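Local coordinates for DUF1881 domain-containing protein (Neurospora crassa, PDB 5Z6D) that is of unknown function but pairs a betagamma-crystallin domain, whose calcium site is rendered inoperative by contacts between the domains, with an Ig-like domain, at residues F12-F18 / K40-A45; S32-L37 / G79-F83; E60-Y64 / E129-V133; T90-S94 / K193-E197; A104-L110 / M121-D126. The protein carries 1 engineered substitution. All coordinates share one frame. Numbering follows the deposited sequence.

Contact 1. Residues F12-F18 / K40-A45; sequences FYQKKNF and KYFSVA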
# COMPACT_ATOMS: atom_id res chain seq x y z
N PHE A 12 -10.92 -4.69 -17.45
CA PHE A 12 -9.94 -5.76 -17.39
C PHE A 12 -10.18 -6.73 -18.52
O PHE A 12 -11.30 -7.14 -18.79
CB PHE A 12 -10.00 -6.47 -16.05
CG PHE A 12 -9.29 -5.75 -14.94
CD1 PHE A 12 -7.92 -5.89 -14.77
CD2 PHE A 12 -10.00 -4.94 -14.06
CE1 PHE A 12 -7.27 -5.22 -13.75
CE2 PHE A 12 -9.35 -4.27 -13.03
CZ PHE A 12 -7.99 -4.41 -12.86
N TYR A 13 -9.11 -7.12 -19.19
CA TYR A 13 -9.25 -8.02 -20.30
C TYR A 13 -8.59 -9.35 -19.99
O TYR A 13 -7.51 -9.42 -19.35
CB TYR A 13 -8.64 -7.40 -21.57
CG TYR A 13 -9.30 -6.09 -22.00
CD1 TYR A 13 -10.38 -6.08 -22.88
CD2 TYR A 13 -8.83 -4.88 -21.52
CE1 TYR A 13 -10.97 -4.87 -23.26
CE2 TYR A 13 -9.41 -3.68 -21.89
CZ TYR A 13 -10.48 -3.68 -22.76
OH TYR A 13 -11.04 -2.47 -23.12
N GLN A 14 -9.26 -10.39 -20.49
CA GLN A 14 -8.83 -11.77 -20.40
C GLN A 14 -7.52 -12.04 -21.16
O GLN A 14 -6.73 -12.89 -20.75
CB GLN A 14 -9.96 -12.66 -20.92
CG GLN A 14 -9.54 -13.91 -21.66
CD GLN A 14 -10.61 -14.39 -22.62
OE1 GLN A 14 -11.08 -13.64 -23.48
NE2 GLN A 14 -11.02 -15.64 -22.47
N LYS A 15 -7.29 -11.33 -22.25
CA LYS A 15 -6.03 -11.49 -22.98
C LYS A 15 -5.18 -10.22 -22.90
O LYS A 15 -5.67 -9.17 -22.46
CB LYS A 15 -6.31 -11.85 -24.44
CG LYS A 15 -7.46 -12.82 -24.62
CD LYS A 15 -7.17 -13.83 -25.71
CE LYS A 15 -8.45 -14.38 -26.33
NZ LYS A 15 -9.18 -13.33 -27.11
N LYS A 16 -3.92 -10.34 -23.29
CA LYS A 16 -3.02 -9.19 -23.31
C LYS A 16 -3.44 -8.20 -24.41
O LYS A 16 -4.23 -8.54 -25.28
CB LYS A 16 -1.57 -9.63 -23.52
CG LYS A 16 -1.01 -10.48 -22.39
CD LYS A 16 0.40 -10.95 -22.70
CE LYS A 16 0.98 -11.70 -21.50
NZ LYS A 16 2.39 -12.10 -21.70
N ASN A 17 -2.91 -6.99 -24.34
CA ASN A 17 -3.16 -5.95 -25.33
C ASN A 17 -4.63 -5.65 -25.60
O ASN A 17 -5.02 -5.33 -26.73
CB ASN A 17 -2.47 -6.32 -26.65
CG ASN A 17 -2.18 -5.11 -27.52
OD1 ASN A 17 -1.91 -4.02 -27.01
ND2 ASN A 17 -2.24 -5.29 -28.84
N PHE A 18 -5.45 -5.74 -24.55
CA PHE A 18 -6.83 -5.25 -24.54
C PHE A 18 -7.75 -5.99 -25.52
O PHE A 18 -8.68 -5.41 -26.07
CB PHE A 18 -6.86 -3.75 -24.84
CG PHE A 18 -5.75 -2.98 -24.18
CD1 PHE A 18 -5.78 -2.75 -22.81
CD2 PHE A 18 -4.68 -2.49 -24.91
CE1 PHE A 18 -4.77 -2.04 -22.19
CE2 PHE A 18 -3.66 -1.78 -24.29
CZ PHE A 18 -3.70 -1.55 -22.91
N LYS A 40 -7.89 -14.50 -14.35
CA LYS A 40 -8.90 -13.96 -15.24
C LYS A 40 -8.30 -12.93 -16.20
O LYS A 40 -8.64 -12.91 -17.38
CB LYS A 40 -10.05 -13.32 -14.45
CG LYS A 40 -10.77 -14.25 -13.49
CD LYS A 40 -10.18 -14.17 -12.09
CE LYS A 40 -10.78 -15.21 -11.16
NZ LYS A 40 -10.00 -15.32 -9.90
N TYR A 41 -7.41 -12.08 -15.70
CA TYR A 41 -7.04 -10.86 -16.42
C TYR A 41 -5.58 -10.73 -16.78
O TYR A 41 -4.69 -10.95 -15.96
CB TYR A 41 -7.46 -9.64 -15.61
CG TYR A 41 -8.93 -9.62 -15.31
CD1 TYR A 41 -9.86 -9.97 -16.27
CD2 TYR A 41 -9.38 -9.26 -14.05
CE1 TYR A 41 -11.21 -9.95 -15.99
CE2 TYR A 41 -10.72 -9.24 -13.76
CZ TYR A 41 -11.63 -9.59 -14.74
OH TYR A 41 -12.97 -9.56 -14.46
N PHE A 42 -5.34 -10.34 -18.03
CA PHE A 42 -4.00 -10.17 -18.57
C PHE A 42 -3.72 -8.73 -19.03
O PHE A 42 -2.56 -8.39 -19.31
CB PHE A 42 -3.79 -11.12 -19.77
CG PHE A 42 -3.28 -12.48 -19.39
CD1 PHE A 42 -2.90 -12.76 -18.09
CD2 PHE A 42 -3.16 -13.47 -20.35
CE1 PHE A 42 -2.41 -14.01 -17.75
CE2 PHE A 42 -2.67 -14.72 -20.02
CZ PHE A 42 -2.30 -14.99 -18.72
N SER A 43 -4.75 -7.90 -19.14
CA SER A 43 -4.45 -6.49 -19.41
C SER A 43 -5.53 -5.60 -18.83
O SER A 43 -6.57 -6.09 -18.40
CB SER A 43 -4.29 -6.23 -20.93
OG SER A 43 -5.43 -6.66 -21.66
N VAL A 44 -5.28 -4.30 -18.76
CA VAL A 44 -6.27 -3.40 -18.16
C VAL A 44 -6.23 -2.01 -18.79
O VAL A 44 -5.17 -1.37 -18.88
CB VAL A 44 -6.09 -3.29 -16.62
CG1 VAL A 44 -4.69 -2.77 -16.25
CG2 VAL A 44 -7.20 -2.43 -16.00
N ALA A 45 -7.39 -1.56 -19.26
CA ALA A 45 -7.56 -0.20 -19.74
C ALA A 45 -8.05 0.67 -18.60
O ALA A 45 -9.01 0.31 -17.91
CB ALA A 45 -8.54 -0.15 -20.91
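One serine can tie down a whole turn, and Ser43 does so here. Its OG donates to Lys15 O (2.6 Å) and accepts from Phe18 N (3.0 Å), so a single hydroxyl bridges Lys15 and Phe18 across the turn that follows Tyr13 and folds it over the sheet. The backbone carries the same theme. Tyr13 N gives a nearly straight hydrogen bond to Ser43 O (2.9 Å), whereas Tyr13 O accepts from both Phe42 N (2.7 Å) and Ser43 N (3.2 Å). Two residues opposite one make a classic beta bulge, just where antiparallel pairing of strands 9-13 and 43-46 gives out.

Packing follows on both faces of the sheet. On the face that carries Phe12 and Val44, Phe12 CB sits over the Tyr41 ring, 3.4 Å from Tyr41 CG, while Val44 CG2 covers a face of the Phe12 ring, 3.6 Å from Phe12 CE1. On the face of Tyr13 and Ser43, Tyr13 CE2 and Phe18 CD1 reach Ala45 CB at 3.8 and 4.2 Å. The polar end of Tyr41 is held elsewhere, by Asp23 and Tyr25. Aromatic Tyr13 and Phe18, five apart, with a serine fastening the turn between them, are the signature of the folded hairpin in a betagamma-crystallin Greek key.

Contact 2. Residues S32-L37 / G79-F83; sequences SVPGSL and GLSRF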
# COMPACT_ATOMS: atom_id res chain seq x y z
N SER A 32 -12.19 -8.80 -4.68
CA SER A 32 -11.29 -9.85 -4.24
C SER A 32 -11.58 -11.14 -4.99
O SER A 32 -12.75 -11.51 -5.17
CB SER A 32 -11.42 -10.08 -2.73
OG SER A 32 -10.92 -8.98 -1.99
N VAL A 33 -10.53 -11.81 -5.43
CA VAL A 33 -10.64 -13.03 -6.21
C VAL A 33 -10.02 -14.18 -5.44
O VAL A 33 -9.17 -13.96 -4.57
CB VAL A 33 -9.97 -12.86 -7.59
CG1 VAL A 33 -10.58 -11.67 -8.30
CG2 VAL A 33 -8.47 -12.70 -7.44
N PRO A 34 -10.47 -15.42 -5.72
CA PRO A 34 -10.01 -16.59 -4.95
C PRO A 34 -8.52 -16.90 -5.11
O PRO A 34 -7.88 -17.32 -4.15
CB PRO A 34 -10.86 -17.74 -5.53
CG PRO A 34 -12.03 -17.07 -6.16
CD PRO A 34 -11.52 -15.77 -6.68
N GLY A 35 -7.98 -16.71 -6.31
CA GLY A 35 -6.58 -17.03 -6.56
C GLY A 35 -5.72 -15.80 -6.73
O GLY A 35 -5.34 -15.15 -5.75
N SER A 36 -5.39 -15.48 -7.97
CA SER A 36 -4.74 -14.21 -8.27
C SER A 36 -5.51 -13.53 -9.39
O SER A 36 -6.31 -14.17 -10.08
CB SER A 36 -3.28 -14.42 -8.66
OG SER A 36 -3.20 -14.95 -9.97
N LEU A 37 -5.29 -12.24 -9.57
CA LEU A 37 -6.00 -11.50 -10.61
C LEU A 37 -5.73 -12.04 -12.02
O LEU A 37 -6.58 -11.94 -12.90
CB LEU A 37 -5.61 -10.02 -10.53
CG LEU A 37 -6.15 -9.35 -9.27
CD1 LEU A 37 -5.63 -7.92 -9.17
CD2 LEU A 37 -7.67 -9.37 -9.27
N GLY A 79 1.28 -12.40 -7.01
CA GLY A 79 0.01 -13.08 -6.95
C GLY A 79 -1.11 -12.18 -6.48
O GLY A 79 -1.98 -12.65 -5.74
N LEU A 80 -1.10 -10.91 -6.88
CA LEU A 80 -2.05 -9.93 -6.33
C LEU A 80 -3.48 -10.44 -6.50
O LEU A 80 -3.82 -11.01 -7.53
CB LEU A 80 -1.89 -8.56 -7.00
CG LEU A 80 -0.48 -7.95 -6.95
CD1 LEU A 80 -0.53 -6.49 -7.35
CD2 LEU A 80 0.17 -8.11 -5.58
N SER A 81 -4.30 -10.26 -5.47
CA SER A 81 -5.59 -10.95 -5.44
C SER A 81 -6.74 -10.02 -5.11
O SER A 81 -7.88 -10.46 -5.02
CB SER A 81 -5.54 -12.08 -4.43
OG SER A 81 -5.16 -11.56 -3.17
N ARG A 82 -6.45 -8.73 -4.93
CA ARG A 82 -7.51 -7.79 -4.62
C ARG A 82 -7.22 -6.48 -5.31
O ARG A 82 -6.06 -6.16 -5.54
CB ARG A 82 -7.61 -7.59 -3.10
CG ARG A 82 -8.64 -6.58 -2.64
CD ARG A 82 -8.78 -6.63 -1.12
NE ARG A 82 -9.79 -5.70 -0.63
CZ ARG A 82 -9.97 -5.40 0.65
NH1 ARG A 82 -9.19 -5.96 1.57
NH2 ARG A 82 -10.91 -4.54 1.01
N PHE A 83 -8.25 -5.73 -5.70
CA PHE A 83 -8.01 -4.39 -6.21
C PHE A 83 -9.15 -3.45 -5.88
O PHE A 83 -10.26 -3.88 -5.60
CB PHE A 83 -7.76 -4.39 -7.73
CG PHE A 83 -8.95 -4.80 -8.58
CD1 PHE A 83 -9.91 -3.86 -8.98
CD2 PHE A 83 -9.09 -6.11 -9.04
CE1 PHE A 83 -10.99 -4.22 -9.78
CE2 PHE A 83 -10.16 -6.48 -9.86
CZ PHE A 83 -11.11 -5.54 -10.22
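Gly79 and Ser81 belong to the calcium site of the betagamma-crystallin domain, completed by Asp39 and Gln56; the ion is absent from this model, and the contact describes the vacant scaffold. Two backbone hydrogen bonds hold the loop 32-37 against 79-83: Val33 N to Ser81 O (3.0 Å) and Leu37 N to Leu80 O (2.8 Å). Between them the loop bows outward, returning at Gly35, whose O lies 3.3 Å from Ser81 CB. The Ser81 hydroxyl is engaged outside the pair, with His57 and Gln56. Ser81 and Arg82 both face Trp55 in a classic beta bulge, echoing the one at Phe42 and Ser43, as befits the internally duplicated arrangement of a crystallin Greek-key domain. On its other side Arg82 pairs with Ser32 of strand 30-32, an antiparallel non-hydrogen-bonded pair; Ser32 OG rests 3.3 Å from Arg82 CD, and the guanidinium reaches on to a salt bridge with Asp30. On the buried side, Leu37 CD2 meets the Phe83 ring edge, 3.6 Å from Phe83 CD2.

Contact 3. Residues E60-Y64 / E129-V133; sequences ETGHY and EYGLV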
# COMPACT_ATOMS: atom_id res chain seq x y z
N GLU A 60 0.29 -10.92 4.58
CA GLU A 60 0.52 -9.63 5.22
C GLU A 60 1.75 -8.91 4.67
O GLU A 60 2.33 -8.06 5.33
CB GLU A 60 0.63 -9.84 6.73
CG GLU A 60 -0.70 -10.25 7.36
CD GLU A 60 -0.62 -10.48 8.86
OE1 GLU A 60 0.51 -10.59 9.39
OE2 GLU A 60 -1.69 -10.54 9.50
N THR A 61 2.15 -9.23 3.44
CA THR A 61 3.35 -8.62 2.88
C THR A 61 3.18 -7.14 2.54
O THR A 61 4.16 -6.38 2.54
CB THR A 61 3.79 -9.34 1.59
OG1 THR A 61 2.76 -9.17 0.60
CG2 THR A 61 4.00 -10.81 1.86
N GLY A 62 1.95 -6.75 2.22
CA GLY A 62 1.68 -5.39 1.76
C GLY A 62 2.03 -5.17 0.29
O GLY A 62 1.94 -4.05 -0.21
N HIS A 63 2.42 -6.22 -0.41
CA HIS A 63 2.84 -6.06 -1.81
C HIS A 63 1.71 -5.48 -2.65
O HIS A 63 0.56 -5.90 -2.55
CB HIS A 63 3.29 -7.39 -2.39
CG HIS A 63 4.58 -7.89 -1.82
ND1 HIS A 63 5.06 -9.16 -2.05
CD2 HIS A 63 5.48 -7.29 -1.00
CE1 HIS A 63 6.21 -9.32 -1.42
NE2 HIS A 63 6.48 -8.20 -0.77
N TYR A 64 2.03 -4.52 -3.51
CA TYR A 64 0.98 -3.91 -4.30
C TYR A 64 1.50 -3.35 -5.60
O TYR A 64 2.71 -3.21 -5.80
CB TYR A 64 0.28 -2.79 -3.50
CG TYR A 64 1.07 -1.50 -3.42
CD1 TYR A 64 0.73 -0.40 -4.20
CD2 TYR A 64 2.16 -1.38 -2.55
CE1 TYR A 64 1.46 0.78 -4.13
CE2 TYR A 64 2.89 -0.21 -2.48
CZ TYR A 64 2.53 0.87 -3.27
OH TYR A 64 3.23 2.05 -3.20
N GLU A 129 10.77 -3.46 -1.66
CA GLU A 129 9.34 -3.44 -1.93
C GLU A 129 8.59 -2.73 -0.81
O GLU A 129 8.66 -3.14 0.35
CB GLU A 129 8.78 -4.85 -2.10
CG GLU A 129 9.17 -5.50 -3.42
CD GLU A 129 8.35 -6.73 -3.72
OE1 GLU A 129 8.75 -7.84 -3.31
OE2 GLU A 129 7.29 -6.59 -4.38
N TYR A 130 7.88 -1.66 -1.16
CA TYR A 130 7.03 -0.97 -0.20
C TYR A 130 5.81 -1.80 0.13
O TYR A 130 5.38 -2.65 -0.66
CB TYR A 130 6.59 0.40 -0.74
CG TYR A 130 7.60 1.51 -0.53
CD1 TYR A 130 7.32 2.55 0.34
CD2 TYR A 130 8.81 1.54 -1.22
CE1 TYR A 130 8.21 3.58 0.53
CE2 TYR A 130 9.71 2.57 -1.03
CZ TYR A 130 9.41 3.58 -0.14
OH TYR A 130 10.28 4.62 0.08
N GLY A 131 5.23 -1.57 1.30
CA GLY A 131 3.98 -2.19 1.65
C GLY A 131 2.85 -1.18 1.68
O GLY A 131 2.99 -0.09 2.22
N LEU A 132 1.72 -1.58 1.12
CA LEU A 132 0.52 -0.76 1.09
C LEU A 132 -0.11 -0.77 2.48
O LEU A 132 -0.50 -1.83 2.97
CB LEU A 132 -0.45 -1.29 0.04
CG LEU A 132 -1.79 -0.56 -0.05
CD1 LEU A 132 -1.62 0.83 -0.66
CD2 LEU A 132 -2.82 -1.39 -0.80
N VAL A 133 -0.20 0.40 3.12
CA VAL A 133 -0.71 0.47 4.49
C VAL A 133 -1.94 1.37 4.60
O VAL A 133 -2.49 1.58 5.70
CB VAL A 133 0.38 0.95 5.49
CG1 VAL A 133 1.54 -0.05 5.56
CG2 VAL A 133 0.89 2.34 5.14
O HOH W 1 4.87 -3.55 -3.16
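Where two domains meet, glycine can allow a close backbone approach, and Gly62 does so here. At positive phi (79°), it brings its CA to 3.9 Å from the CA of Gly131; a beta carbon on Gly62 would point straight at that backbone and collide with it. The closeness lets Gly62 O accept from Leu132 N (2.8 Å, nearly straight) and touch Gly131 CA (3.3 Å).

Side-chain rotamers fit themselves around this bond. Thr61, in the p rotamer, turns OG1 back to accept from His63 N (3.1 Å), an ST turn that braces the bend; the same hydroxyl also hydrogen-bonds to Asn59. Tyr64 also takes the p well, which lays its ring along the opposing segment: Tyr64 CD2 lies 3.7 Å from Leu132 CB, and Leu132 CD1 sits over the ring face. Tyr130 (m) touches Tyr64 through CB, 4.1 Å from Tyr64 CE2, but sends its hydroxyl off to Thr191. The CA-to-CB bond of His63 points away, but its m rotamer brings the ring back beside Glu129; the 3.4 Å between His63 NE2 and Glu129 OE1 is not a hydrogen bond, because the oxygen lies over the ring face. Water 1 links Tyr64 N (3.0 Å) to Tyr130 O (2.7 Å). With the two segments running almost at right angles (82°), the arrangement is an interdomain junction, a crystallin loop set against edge strand 131-136 of the Ig-like domain.

Contact 4. Residues T90-S94 / K193-E197; sequences TRAIS and KSSFE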
# COMPACT_ATOMS: atom_id res chain seq x y z
N THR A 90 -6.71 9.82 -5.75
CA THR A 90 -6.69 9.02 -4.52
C THR A 90 -5.30 8.42 -4.37
O THR A 90 -4.68 8.02 -5.36
CB THR A 90 -7.76 7.94 -4.56
OG1 THR A 90 -9.05 8.55 -4.45
CG2 THR A 90 -7.57 6.95 -3.41
N ARG A 91 -4.81 8.38 -3.13
CA ARG A 91 -3.42 8.02 -2.85
C ARG A 91 -3.26 6.67 -2.19
O ARG A 91 -3.93 6.37 -1.19
CB ARG A 91 -2.77 9.06 -1.96
CG ARG A 91 -2.60 10.41 -2.62
CD ARG A 91 -1.65 10.32 -3.77
NE ARG A 91 -1.35 11.64 -4.32
CZ ARG A 91 -0.44 11.86 -5.26
NH1 ARG A 91 0.25 10.85 -5.75
NH2 ARG A 91 -0.23 13.10 -5.71
N ALA A 92 -2.35 5.86 -2.72
CA ALA A 92 -1.90 4.68 -2.02
C ALA A 92 -0.84 5.09 -1.01
O ALA A 92 0.19 5.65 -1.36
CB ALA A 92 -1.35 3.64 -2.98
N ILE A 93 -1.12 4.82 0.26
CA ILE A 93 -0.18 5.08 1.33
C ILE A 93 0.68 3.84 1.51
O ILE A 93 0.15 2.74 1.74
CB ILE A 93 -0.87 5.42 2.67
CG1 ILE A 93 -1.90 6.54 2.49
CG2 ILE A 93 0.16 5.83 3.72
CD1 ILE A 93 -2.72 6.79 3.76
N SER A 94 2.00 4.05 1.41
CA SER A 94 2.95 2.94 1.49
C SER A 94 4.15 3.24 2.39
O SER A 94 4.61 4.37 2.47
CB SER A 94 3.44 2.57 0.09
OG SER A 94 4.14 3.65 -0.51
N LYS A 193 4.56 11.37 -2.72
CA LYS A 193 3.34 12.05 -2.31
C LYS A 193 2.63 11.33 -1.16
O LYS A 193 1.95 11.95 -0.34
CB LYS A 193 2.41 12.20 -3.51
CG LYS A 193 2.95 13.11 -4.61
CD LYS A 193 2.53 14.56 -4.40
CE LYS A 193 3.19 15.50 -5.40
NZ LYS A 193 2.85 15.14 -6.81
N SER A 194 2.79 10.02 -1.10
CA SER A 194 2.17 9.26 -0.02
C SER A 194 2.97 8.01 0.32
O SER A 194 2.40 6.99 0.71
CB SER A 194 0.73 8.90 -0.39
OG SER A 194 0.68 8.21 -1.64
N SER A 195 4.29 8.09 0.18
CA SER A 195 5.17 6.99 0.55
C SER A 195 6.21 7.48 1.54
O SER A 195 6.65 8.63 1.49
CB SER A 195 5.85 6.38 -0.67
OG SER A 195 6.70 7.32 -1.31
N PHE A 196 6.58 6.60 2.47
CA PHE A 196 7.42 6.96 3.60
C PHE A 196 8.39 5.83 3.91
O PHE A 196 8.01 4.66 3.97
CB PHE A 196 6.56 7.28 4.84
CG PHE A 196 5.52 8.34 4.58
CD1 PHE A 196 5.80 9.68 4.78
CD2 PHE A 196 4.27 7.99 4.10
CE1 PHE A 196 4.85 10.65 4.53
CE2 PHE A 196 3.31 8.95 3.84
CZ PHE A 196 3.60 10.28 4.06
N GLU A 197 9.65 6.20 4.11
CA GLU A 197 10.63 5.29 4.69
C GLU A 197 10.55 5.45 6.20
O GLU A 197 10.72 6.55 6.72
CB GLU A 197 12.03 5.60 4.17
CG GLU A 197 12.91 4.39 3.98
CD GLU A 197 14.20 4.73 3.26
OE1 GLU A 197 15.10 5.30 3.91
OE2 GLU A 197 14.31 4.44 2.05
O HOH W 2 0.80 8.55 -4.65
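Parallel strands satisfy their polar groups by a staggered exchange, and 90-94 with 193-197 illustrates the rule at its starting point. Ser94 donates from N to Ser194 O (3.0 Å) and accepts at O from Phe196 N (3.0 Å), so it straddles its parallel partner Ser195. Weaker CA-H...O contacts supplement these bonds: Ile93 CA to Ser194 O and Ser195 CA to Ser94 O, each 3.3 Å.

Earlier in the register the backbone pairing is replaced by a side chain. Ala92 O lies 3.3 Å from Ser194 O, two acceptors that cannot bond, but Ser194 OG donates to Ala92 O at 2.6 Å. The same hydroxyl accepts from water 2 (3.0 Å), which in turn accepts from Arg91 NH1 (2.6 Å). Arg91 also spreads its guanidinium face over Lys193 CB, 3.4 Å from Arg91 CZ, although Arg91 NH2 and Lys193 NZ, like charges, stand 3.9 Å apart. Ser94 OG and Ser195 CB touch at 3.2 Å, yet each hydroxyl bonds outside the pair: Ser195 OG with Thr191, and Ser94 OG, weakly, with Tyr64. Ile93 pairs through its backbone with Val133 on the other neighbouring strand. The chemistry implies that the first and last strands of the Ig-like domain are joined by direct bonds where they are regular, and by a serine and a water where they begin.

Contact 5. Residues A104-L110 / M121-D126; sequences ADKQYSL and MLYSND. Engineered in segment 121-126: Met121 (natural residue Thr).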
# COMPACT_ATOMS: atom_id res chain seq x y z
N ALA A 104 20.35 -7.48 11.86
CA ALA A 104 20.31 -8.36 10.69
C ALA A 104 19.07 -8.06 9.85
O ALA A 104 18.12 -7.45 10.33
CB ALA A 104 20.31 -9.82 11.13
N ASP A 105 19.10 -8.48 8.59
CA ASP A 105 17.91 -8.41 7.77
C ASP A 105 16.74 -9.11 8.45
O ASP A 105 16.89 -10.23 8.94
CB ASP A 105 18.16 -9.03 6.40
CG ASP A 105 18.96 -8.14 5.50
OD1 ASP A 105 19.47 -7.11 6.00
OD2 ASP A 105 19.07 -8.47 4.31
N LYS A 106 15.61 -8.42 8.48
CA LYS A 106 14.36 -8.92 9.05
C LYS A 106 14.45 -9.13 10.56
O LYS A 106 13.63 -9.84 11.12
CB LYS A 106 13.91 -10.23 8.37
CG LYS A 106 13.87 -10.15 6.85
CD LYS A 106 13.22 -11.39 6.22
CE LYS A 106 11.73 -11.43 6.51
NZ LYS A 106 11.04 -12.47 5.70
N GLN A 107 15.43 -8.52 11.20
CA GLN A 107 15.53 -8.66 12.66
C GLN A 107 14.34 -7.98 13.34
O GLN A 107 13.87 -8.44 14.39
CB GLN A 107 16.83 -8.09 13.19
CG GLN A 107 16.94 -8.21 14.70
CD GLN A 107 18.31 -7.86 15.24
OE1 GLN A 107 19.31 -7.93 14.54
NE2 GLN A 107 18.36 -7.47 16.51
N TYR A 108 13.87 -6.88 12.76
CA TYR A 108 12.75 -6.14 13.35
C TYR A 108 11.55 -6.19 12.44
O TYR A 108 11.69 -6.26 11.22
CB TYR A 108 13.15 -4.68 13.61
CG TYR A 108 14.31 -4.57 14.57
CD1 TYR A 108 14.11 -4.72 15.93
CD2 TYR A 108 15.60 -4.33 14.12
CE1 TYR A 108 15.17 -4.63 16.83
CE2 TYR A 108 16.66 -4.24 15.00
CZ TYR A 108 16.44 -4.39 16.36
OH TYR A 108 17.48 -4.30 17.25
N SER A 109 10.37 -6.19 13.05
CA SER A 109 9.13 -6.09 12.28
C SER A 109 8.35 -4.87 12.70
O SER A 109 8.37 -4.46 13.88
CB SER A 109 8.28 -7.35 12.44
OG SER A 109 7.89 -7.56 13.80
N LEU A 110 7.67 -4.29 11.71
CA LEU A 110 6.73 -3.22 11.90
C LEU A 110 5.37 -3.74 11.43
O LEU A 110 5.15 -3.96 10.24
CB LEU A 110 7.16 -1.99 11.12
CG LEU A 110 6.17 -0.84 11.08
CD1 LEU A 110 6.01 -0.24 12.47
CD2 LEU A 110 6.69 0.21 10.09
N MET A 121 2.69 -6.73 7.69
CA MET A 121 3.89 -7.00 8.45
C MET A 121 5.09 -6.65 7.61
O MET A 121 5.38 -7.33 6.64
CB MET A 121 3.93 -8.46 8.87
CG MET A 121 3.19 -8.74 10.16
SD MET A 121 4.22 -8.24 11.54
CE MET A 121 5.27 -9.68 11.72
N LEU A 122 5.77 -5.55 7.96
CA LEU A 122 6.98 -5.13 7.25
C LEU A 122 8.20 -5.58 8.01
O LEU A 122 8.22 -5.50 9.23
CB LEU A 122 7.01 -3.62 7.08
CG LEU A 122 5.82 -3.03 6.32
CD1 LEU A 122 5.97 -1.53 6.22
CD2 LEU A 122 5.75 -3.66 4.94
N TYR A 123 9.22 -6.06 7.31
CA TYR A 123 10.46 -6.46 7.96
C TYR A 123 11.58 -5.51 7.62
O TYR A 123 11.63 -4.94 6.51
CB TYR A 123 10.82 -7.90 7.59
CG TYR A 123 9.80 -8.87 8.12
CD1 TYR A 123 9.91 -9.40 9.40
CD2 TYR A 123 8.69 -9.21 7.37
CE1 TYR A 123 8.95 -10.26 9.91
CE2 TYR A 123 7.73 -10.08 7.85
CZ TYR A 123 7.86 -10.61 9.12
OH TYR A 123 6.90 -11.47 9.60
N SER A 124 12.50 -5.33 8.57
CA SER A 124 13.53 -4.31 8.42
C SER A 124 14.59 -4.73 7.40
O SER A 124 15.03 -5.89 7.36
CB SER A 124 14.17 -4.00 9.78
OG SER A 124 14.67 -5.17 10.42
N ASN A 125 15.01 -3.76 6.59
CA ASN A 125 16.12 -3.96 5.66
C ASN A 125 15.92 -5.22 4.83
O ASN A 125 16.83 -6.03 4.67
CB ASN A 125 17.44 -4.03 6.42
CG ASN A 125 17.73 -2.77 7.22
OD1 ASN A 125 17.10 -1.73 7.02
ND2 ASN A 125 18.69 -2.85 8.14
N ASP A 126 14.70 -5.38 4.32
CA ASP A 126 14.25 -6.62 3.69
C ASP A 126 14.09 -6.44 2.18
O ASP A 126 13.34 -7.16 1.52
CB ASP A 126 12.93 -7.08 4.34
CG ASP A 126 12.48 -8.45 3.88
OD1 ASP A 126 13.33 -9.26 3.44
OD2 ASP A 126 11.26 -8.72 3.95
O HOH W 3 17.40 -4.85 10.56
O HOH W 4 20.25 -5.26 8.01
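Lys106, Ser124 and Leu110 bury the most surface here, and together they trace a hairpin from its open end inward. Lys106 occupies the third position of a type II turn (Ala104 to Gln107), at positive phi. Its N donates to Ser124 O (2.8 Å), and its side chain crosses the Tyr123 ring face, Lys106 CE lying 3.6 Å from Tyr123 CG, with the ammonium in cation-pi range. Ser124 is the polar hub: its N donates to Tyr108 O (2.9 Å), its OG accepts from Tyr108 N (3.0 Å), and OG also donates to water 3 (2.8 Å), which donates on to Ala104 O (2.7 Å). Leu110 is locked in register by reciprocal bonds with Leu122, Leu110 N to Leu122 O and Leu122 N to Leu110 O, both 2.8 Å; beneath them Leu110 CD2 approaches Leu122 CD1 at 4.3 Å. On the opposite face the engineered Met121 brings CE to 3.9 Å from Ser109 CB. Strand 120-123 is the edge of its antiparallel sheet; 108-112 lies between it and strand 143-151, while Leu110 and Leu122 pack inward on strand 91-99, with Leu110 also reaching strand 195-200 of the facing sheet.

The five contacts run from one domain to the other. Contacts 1 and 2, with centres about 14 Å apart, interleave along the chain and meet where Phe12 CE2 touches Phe83 CZ (3.5 Å), so the hairpin and the strand following calcium-site residues Gly79 and Ser81 share one core. Contact 2 reaches contact 3 through Leu80 CD2, 3.8 Å from His63 O, and Thr61 lies about 4 Å, side chain to side chain, from the site residue Gln56: the junction thus abuts the site, consistent with its loss of function. Beyond it, Val133 N to Ile93 O (2.7 Å) joins contact 3 to contact 4, and Glu60 O to Met121 N (2.7 Å) joins it to contact 5.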